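Local coordinates for uncharacterized protein (Bacteroides caccae, PDB 4L7A) that is of unknown function but, as a member of a putative zinc-binding metallopeptidase family, probably cleaves peptide bonds with the help of a zinc ion, at residues P34-D38 against W73-D78; G98-W102 against Y121-W125; E180-L184 against L220-G225. All coordinates share one frame; numbering follows the deposited sequence. Where two conformers were deposited one is given.

Overall arrangement
From the N terminus, helix 17-35 runs to its end at contact 1, where residues 34-38 are met by helix 59-81 when the chain returns after 34 residues. Contact 2 then closes a shorter excursion through strand 107-112, joining the ends of strands 93-98 and 115-122. Contact 3 follows last: residues 180-184, which include part of the short helix 178-181, meet a bend in helix 211-244 across 35 residues. The three loops come in series, neither nested nor crossed. Centres of contacts 1 and 2 lie 24 Å apart, whereas contact 3 is 35 Å from each and lies across the chain's centre from contact 1.

Contact 1. Residues P34-D38 against W73-D78; sequences PYNID and WLEAYD
Y35 lays its ring over the side chain of L74 and passes its hydroxyl to D78, so one aromatic group is gripped by two residues a helical turn apart. L74 can be followed outward. Its CB sits 3.9 Å from Y35 OH. CG turns anti to the carbonyl carbon (chi1 -74°), which sends the branches toward helix 17-35, and it also lies over the rim of the W73 indole. CD1 lies over the phenol, displaced toward the rim of the face, and touches Y35 CE2 at 3.8 Å. Over the same face, CD2 stands 3.9 Å from the centroid of the Y35 ring and only 5° off its normal, a CH-pi contact over the middle. The same methyl meets I37 CD1 tip to tip at 3.8 Å, and I37 CD1 in turn reaches W73 CH2 at 4.0 Å. P34 CB covers the other face of Y35, so the ring is sandwiched and its rotation restricted.

At the ring's edge the chemistry changes. Y35 OH donates a short hydrogen bond of 2.5 Å to D78 OD2, arriving on the syn side and somewhat tilted out of the carboxylate plane. Ring and carboxylate are nearly coplanar, 22° apart, with D78 OD1 in the ring plane 3.6 Å from Y35 CE1. T86 OG1 shares a hydrogen bond with D78 OD1, so both carboxylate oxygens are engaged.

Deeper in, W73 stacks on F146 and Y77 hydrogen-bonds to H143, both on helix 131-153. F146 falls inside an HEFAH sequence that fits the HExxH zinc-binding signature. The contact therefore joins the end of helix 17-35 to the helix that backs the probable active-site helix, an association of helices consistent with a zincin-like peptidase fold.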
# COMPACT_ATOMS: atom_id res chain seq x y z
N PRO A 34 14.77 12.42 -2.45
CA PRO A 34 14.92 11.24 -3.30
C PRO A 34 13.68 10.93 -4.16
O PRO A 34 13.83 10.39 -5.26
CB PRO A 34 15.13 10.09 -2.30
CG PRO A 34 15.51 10.70 -1.05
CD PRO A 34 14.85 12.06 -1.03
N TYR A 35 12.48 11.26 -3.67
CA TYR A 35 11.24 10.77 -4.30
C TYR A 35 10.22 11.82 -4.71
O TYR A 35 9.18 11.50 -5.29
CB TYR A 35 10.54 9.82 -3.32
CG TYR A 35 11.42 8.76 -2.75
CD1 TYR A 35 11.91 7.74 -3.56
CD2 TYR A 35 11.73 8.74 -1.42
CE1 TYR A 35 12.69 6.78 -3.07
CE2 TYR A 35 12.51 7.73 -0.89
CZ TYR A 35 13.00 6.78 -1.73
OH TYR A 35 13.76 5.78 -1.24
N ASN A 36 10.49 13.08 -4.38
CA ASN A 36 9.53 14.18 -4.61
C ASN A 36 8.17 13.90 -3.96
O ASN A 36 7.14 14.14 -4.53
CB ASN A 36 9.37 14.48 -6.12
CG ASN A 36 10.70 14.77 -6.79
OD1 ASN A 36 10.94 14.36 -7.91
ND2 ASN A 36 11.56 15.46 -6.09
N ILE A 37 8.19 13.39 -2.75
CA ILE A 37 6.97 13.15 -1.99
C ILE A 37 6.89 14.16 -0.87
O ILE A 37 7.80 14.35 -0.11
CB ILE A 37 6.92 11.73 -1.37
CG1 ILE A 37 6.91 10.67 -2.47
CG2 ILE A 37 5.70 11.60 -0.52
CD1 ILE A 37 7.18 9.25 -1.97
N ASP A 38 5.74 14.79 -0.75
CA ASP A 38 5.53 15.73 0.34
C ASP A 38 4.84 14.95 1.43
O ASP A 38 3.65 14.61 1.32
CB ASP A 38 4.74 16.91 -0.23
CG ASP A 38 4.51 18.03 0.76
OD1 ASP A 38 5.14 18.09 1.84
OD2 ASP A 38 3.65 18.87 0.43
N TRP A 73 8.19 0.04 2.00
CA TRP A 73 7.71 0.29 0.63
C TRP A 73 8.81 0.98 -0.19
O TRP A 73 9.38 0.36 -1.10
CB TRP A 73 6.34 0.99 0.61
CG TRP A 73 6.16 1.87 -0.56
CD1 TRP A 73 6.33 1.55 -1.88
CD2 TRP A 73 5.86 3.24 -0.51
NE1 TRP A 73 6.19 2.69 -2.65
CE2 TRP A 73 5.86 3.73 -1.82
CE3 TRP A 73 5.52 4.11 0.52
CZ2 TRP A 73 5.52 5.06 -2.11
CZ3 TRP A 73 5.25 5.46 0.22
CH2 TRP A 73 5.27 5.90 -1.08
N LEU A 74 9.17 2.22 0.18
CA LEU A 74 10.03 3.02 -0.69
C LEU A 74 11.39 2.36 -0.90
O LEU A 74 11.79 2.19 -2.02
CB LEU A 74 10.23 4.41 -0.13
CG LEU A 74 9.05 5.36 -0.25
CD1 LEU A 74 9.27 6.56 0.64
CD2 LEU A 74 8.87 5.83 -1.66
N GLU A 75 12.02 1.88 0.17
CA GLU A 75 13.27 1.18 0.06
C GLU A 75 13.17 -0.20 -0.57
O GLU A 75 14.17 -0.69 -1.12
CB GLU A 75 14.00 1.10 1.39
CG GLU A 75 14.66 2.43 1.78
CD GLU A 75 15.40 2.30 3.11
OE1 GLU A 75 16.06 1.27 3.38
OE2 GLU A 75 15.30 3.20 3.92
N ALA A 76 11.99 -0.82 -0.53
CA ALA A 76 11.82 -2.14 -1.12
C ALA A 76 11.77 -2.04 -2.63
O ALA A 76 12.40 -2.79 -3.39
CB ALA A 76 10.54 -2.80 -0.57
N TYR A 77 10.98 -1.10 -3.07
CA TYR A 77 10.89 -0.76 -4.47
C TYR A 77 12.26 -0.32 -4.99
O TYR A 77 12.65 -0.76 -6.07
CB TYR A 77 9.85 0.33 -4.68
CG TYR A 77 8.38 -0.12 -4.69
CD1 TYR A 77 7.94 -1.25 -4.01
CD2 TYR A 77 7.41 0.65 -5.38
CE1 TYR A 77 6.56 -1.64 -4.04
CE2 TYR A 77 6.08 0.31 -5.39
CZ TYR A 77 5.65 -0.85 -4.73
OH TYR A 77 4.35 -1.17 -4.80
N ASP A 78 13.00 0.48 -4.22
CA ASP A 78 14.33 0.89 -4.64
C ASP A 78 15.22 -0.32 -4.79
O ASP A 78 15.88 -0.46 -5.79
CB ASP A 78 15.03 1.82 -3.64
CG ASP A 78 14.47 3.23 -3.62
OD1 ASP A 78 13.77 3.64 -4.57
OD2 ASP A 78 14.79 3.94 -2.63

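Contact 2. Residues G98-W102 against Y121-W125; sequences GSASW and YMGNW
W125 presses one face of its indole on the backbone of S101 and W102 while its ring nitrogen reaches into the turn. W125 NE1 donates to S99 O at 2.8 Å. The oxygen lies almost exactly in the indole plane, although the N-H comes down from above the carbonyl plane rather than along a lone pair. Over the same face, S101 CA stands 3.7 Å from the centroid of the five-membered ring, and W102 CB stands 4.0 Å from that of the six-membered ring; both are CH-pi contacts. The opposite face is covered near its rim by G123 N. With CG held between the backbone N and the carbonyl carbon (chi1 45°), W125 folds back over its own chain and reaches the 98-102 loop.

The tight part continues into the sheet. S99 N donates to M122 O at 2.9 Å with an N-H...O angle of 162°, and the same oxygen receives a C-H...O contact from G98 CA at 3.3 Å. Selenomethionine M122 turns its SE to within 4.0 Å of G98 CA, and its side chain also packs on helix 59-81. The solvent side is looser: A100 is exposed and gives W125 little beyond its carbonyl. W102, likewise exposed, offers its ring only by the edge, CE3 to W125 CE3 at 4.0 Å. Without the W125 indole, as with an alanine here, S99 O would probably lose this donor and a gap would open beneath S101 and W102, letting the loop move.

W125 further meets Y137 edge-to-face, tying the loop to helix 131-153. Within these segments, the parallel bridge of G98 with M122 lies at the ends of strands 93-98 and 115-122, in a mixed sheet consistent with a zincin-type peptidase.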
# COMPACT_ATOMS: atom_id res chain seq x y z
N GLY A 98 -4.49 12.13 12.87
CA GLY A 98 -4.76 11.29 14.06
C GLY A 98 -6.21 10.80 14.15
O GLY A 98 -7.13 11.54 13.86
N SER A 99 -6.38 9.55 14.59
CA SER A 99 -7.68 8.99 14.83
C SER A 99 -7.78 8.22 16.14
O SER A 99 -6.82 7.56 16.57
CB SER A 99 -8.00 8.05 13.69
OG SER A 99 -9.36 7.67 13.73
N ALA A 100 -8.95 8.31 16.77
CA ALA A 100 -9.24 7.67 18.02
C ALA A 100 -9.21 6.15 17.92
O ALA A 100 -8.87 5.52 18.88
CB ALA A 100 -10.57 8.13 18.55
N SER A 101 -9.53 5.60 16.75
CA SER A 101 -9.46 4.16 16.53
C SER A 101 -9.36 3.83 15.04
O SER A 101 -9.35 4.75 14.18
CB SER A 101 -10.70 3.48 17.10
OG SER A 101 -10.53 2.08 17.13
N TRP A 102 -9.28 2.53 14.76
CA TRP A 102 -9.25 2.00 13.41
C TRP A 102 -10.62 1.77 12.82
O TRP A 102 -10.74 1.50 11.63
CB TRP A 102 -8.53 0.65 13.40
CG TRP A 102 -9.27 -0.46 14.05
CD1 TRP A 102 -10.28 -1.21 13.51
CD2 TRP A 102 -9.03 -0.97 15.35
NE1 TRP A 102 -10.72 -2.13 14.42
CE2 TRP A 102 -9.97 -2.01 15.57
CE3 TRP A 102 -8.15 -0.63 16.38
CZ2 TRP A 102 -10.03 -2.74 16.76
CZ3 TRP A 102 -8.21 -1.36 17.60
CH2 TRP A 102 -9.14 -2.40 17.76
N TYR A 121 -4.68 7.42 8.61
CA TYR A 121 -5.21 7.70 9.91
C TYR A 121 -4.49 6.77 10.88
O TYR A 121 -4.41 5.54 10.68
CB TYR A 121 -6.75 7.49 9.91
CG TYR A 121 -7.44 8.53 9.10
CD1 TYR A 121 -7.66 8.39 7.75
CD2 TYR A 121 -7.89 9.70 9.71
CE1 TYR A 121 -8.30 9.41 7.02
CE2 TYR A 121 -8.53 10.69 9.01
CZ TYR A 121 -8.71 10.56 7.66
OH TYR A 121 -9.36 11.61 7.02
N MSE A 122 -3.98 7.38 11.95
CA MSE A 122 -3.16 6.67 12.92
C MSE A 122 -3.37 7.12 14.35
O MSE A 122 -3.88 8.18 14.59
CB MSE A 122 -1.64 6.79 12.59
CG MSE A 122 -1.21 8.04 11.89
SE MSE A 122 -1.24 9.72 12.92
CE MSE A 122 0.44 9.56 13.90
N GLY A 123 -2.90 6.30 15.28
CA GLY A 123 -2.96 6.59 16.71
C GLY A 123 -2.33 5.42 17.45
O GLY A 123 -1.94 4.43 16.83
N ASN A 124 -2.15 5.53 18.73
CA ASN A 124 -1.33 4.50 19.38
C ASN A 124 -2.15 3.22 19.67
O ASN A 124 -1.64 2.34 20.33
CB ASN A 124 -0.55 5.05 20.59
CG ASN A 124 -1.46 5.51 21.67
OD1 ASN A 124 -2.69 5.36 21.58
ND2 ASN A 124 -0.88 6.05 22.74
N TRP A 125 -3.39 3.13 19.14
CA TRP A 125 -4.05 1.83 18.96
C TRP A 125 -3.28 0.91 17.98
O TRP A 125 -3.59 -0.26 17.86
CB TRP A 125 -5.49 1.97 18.45
CG TRP A 125 -5.64 2.95 17.33
CD1 TRP A 125 -5.96 4.30 17.45
CD2 TRP A 125 -5.47 2.72 15.91
NE1 TRP A 125 -5.99 4.88 16.21
CE2 TRP A 125 -5.72 3.94 15.25
CE3 TRP A 125 -5.10 1.61 15.15
CZ2 TRP A 125 -5.60 4.08 13.88
CZ3 TRP A 125 -5.02 1.75 13.77
CH2 TRP A 125 -5.26 2.98 13.16

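Contact 3. Residues E180-L184 against L220-G225; sequences EVAPL and LAGEKG
P183 and A182 lie against A221 so closely that backbone atoms do much of the touching. One kind of interaction is the C-H...O contact: P183 CA approaches A221 O at 3.4 Å with an angle of 153° at the hydrogen. A221 O also accepts the helical bond from G225 N, so a single carbonyl serves both the helix and its neighbour.

A second group sets carbonyl oxygens against aliphatic carbon. A182 O meets A221 CB at 3.4 Å, L220 O lies 3.5 Å from P183 CG, and P183 O is 3.3 Å from G225 CA and 3.6 Å from K224 CB. Glycine makes the G225 approach possible, because a side chain there would collide with A182 O and P183 CA.

The third kind is apolar: A182 CB packs on L220 CB at 4.0 Å and lies beside A221 CB.

Helix 211-244 is kinked here, and no conventional hydrogen bond crosses the interface, so its cohesion rests on the close fit of small residues, with one C-H...O contact, rather than on directional polar pairs.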
# COMPACT_ATOMS: atom_id res chain seq x y z
N GLU A 180 -16.98 -17.37 -2.51
CA GLU A 180 -17.60 -17.28 -3.82
C GLU A 180 -16.67 -16.78 -4.94
O GLU A 180 -16.79 -17.28 -6.04
CB GLU A 180 -18.84 -16.38 -3.78
CG GLU A 180 -19.61 -16.31 -5.11
CD GLU A 180 -20.91 -15.47 -5.04
OE1 GLU A 180 -21.31 -15.08 -3.91
OE2 GLU A 180 -21.52 -15.21 -6.11
N VAL A 181 -15.80 -15.80 -4.69
CA VAL A 181 -15.07 -15.21 -5.82
C VAL A 181 -13.75 -15.93 -6.21
O VAL A 181 -13.28 -15.85 -7.33
CB VAL A 181 -14.83 -13.71 -5.65
CG1 VAL A 181 -16.19 -13.01 -5.50
CG2 VAL A 181 -13.89 -13.40 -4.49
N ALA A 182 -13.16 -16.60 -5.25
CA ALA A 182 -11.91 -17.26 -5.45
C ALA A 182 -12.05 -18.34 -6.49
O ALA A 182 -11.19 -18.44 -7.33
CB ALA A 182 -11.39 -17.79 -4.13
N PRO A 183 -13.14 -19.15 -6.46
CA PRO A 183 -13.31 -20.18 -7.51
C PRO A 183 -13.43 -19.61 -8.91
O PRO A 183 -13.25 -20.36 -9.87
CB PRO A 183 -14.61 -20.91 -7.10
CG PRO A 183 -14.67 -20.80 -5.67
CD PRO A 183 -14.12 -19.37 -5.39
N LEU A 184 -13.73 -18.32 -9.01
CA LEU A 184 -13.81 -17.64 -10.31
C LEU A 184 -12.49 -16.96 -10.67
O LEU A 184 -12.40 -16.30 -11.70
CB LEU A 184 -14.92 -16.56 -10.30
CG LEU A 184 -16.26 -16.99 -9.74
CD1 LEU A 184 -17.18 -15.78 -9.65
CD2 LEU A 184 -16.94 -18.09 -10.56
N LEU A 220 -9.25 -21.90 -1.31
CA LEU A 220 -10.65 -21.53 -1.52
C LEU A 220 -10.94 -21.47 -3.01
O LEU A 220 -12.06 -21.69 -3.44
CB LEU A 220 -11.00 -20.20 -0.90
CG LEU A 220 -11.01 -20.12 0.62
CD1 LEU A 220 -11.08 -18.70 1.12
CD2 LEU A 220 -12.18 -20.95 1.18
N ALA A 221 -9.93 -21.20 -3.81
CA ALA A 221 -10.14 -21.19 -5.26
C ALA A 221 -10.42 -22.57 -5.86
O ALA A 221 -11.16 -22.68 -6.87
CB ALA A 221 -8.97 -20.53 -5.94
N GLY A 222 -9.87 -23.64 -5.26
CA GLY A 222 -10.19 -25.04 -5.70
C GLY A 222 -9.68 -25.27 -7.13
O GLY A 222 -8.98 -24.44 -7.70
N GLU A 223 -10.06 -26.39 -7.71
CA GLU A 223 -9.59 -26.81 -9.01
C GLU A 223 -9.92 -25.86 -10.12
O GLU A 223 -9.18 -25.81 -11.06
CB GLU A 223 -10.24 -28.14 -9.40
CG GLU A 223 -9.72 -29.33 -8.65
CD GLU A 223 -10.43 -30.60 -9.15
OE1 GLU A 223 -11.62 -30.80 -8.81
OE2 GLU A 223 -9.81 -31.36 -9.92
N LYS A 224 -11.05 -25.16 -10.05
CA LYS A 224 -11.38 -24.17 -11.11
C LYS A 224 -10.64 -22.89 -11.01
O LYS A 224 -10.22 -22.35 -11.98
CB LYS A 224 -12.86 -23.74 -11.06
CG LYS A 224 -13.79 -24.85 -11.35
CD LYS A 224 -13.54 -25.38 -12.73
CE LYS A 224 -14.50 -26.51 -13.07
NZ LYS A 224 -14.16 -26.95 -14.41
N GLY A 225 -10.55 -22.36 -9.81
CA GLY A 225 -9.98 -21.02 -9.64
C GLY A 225 -8.46 -20.94 -9.59
O GLY A 225 -7.89 -19.92 -9.98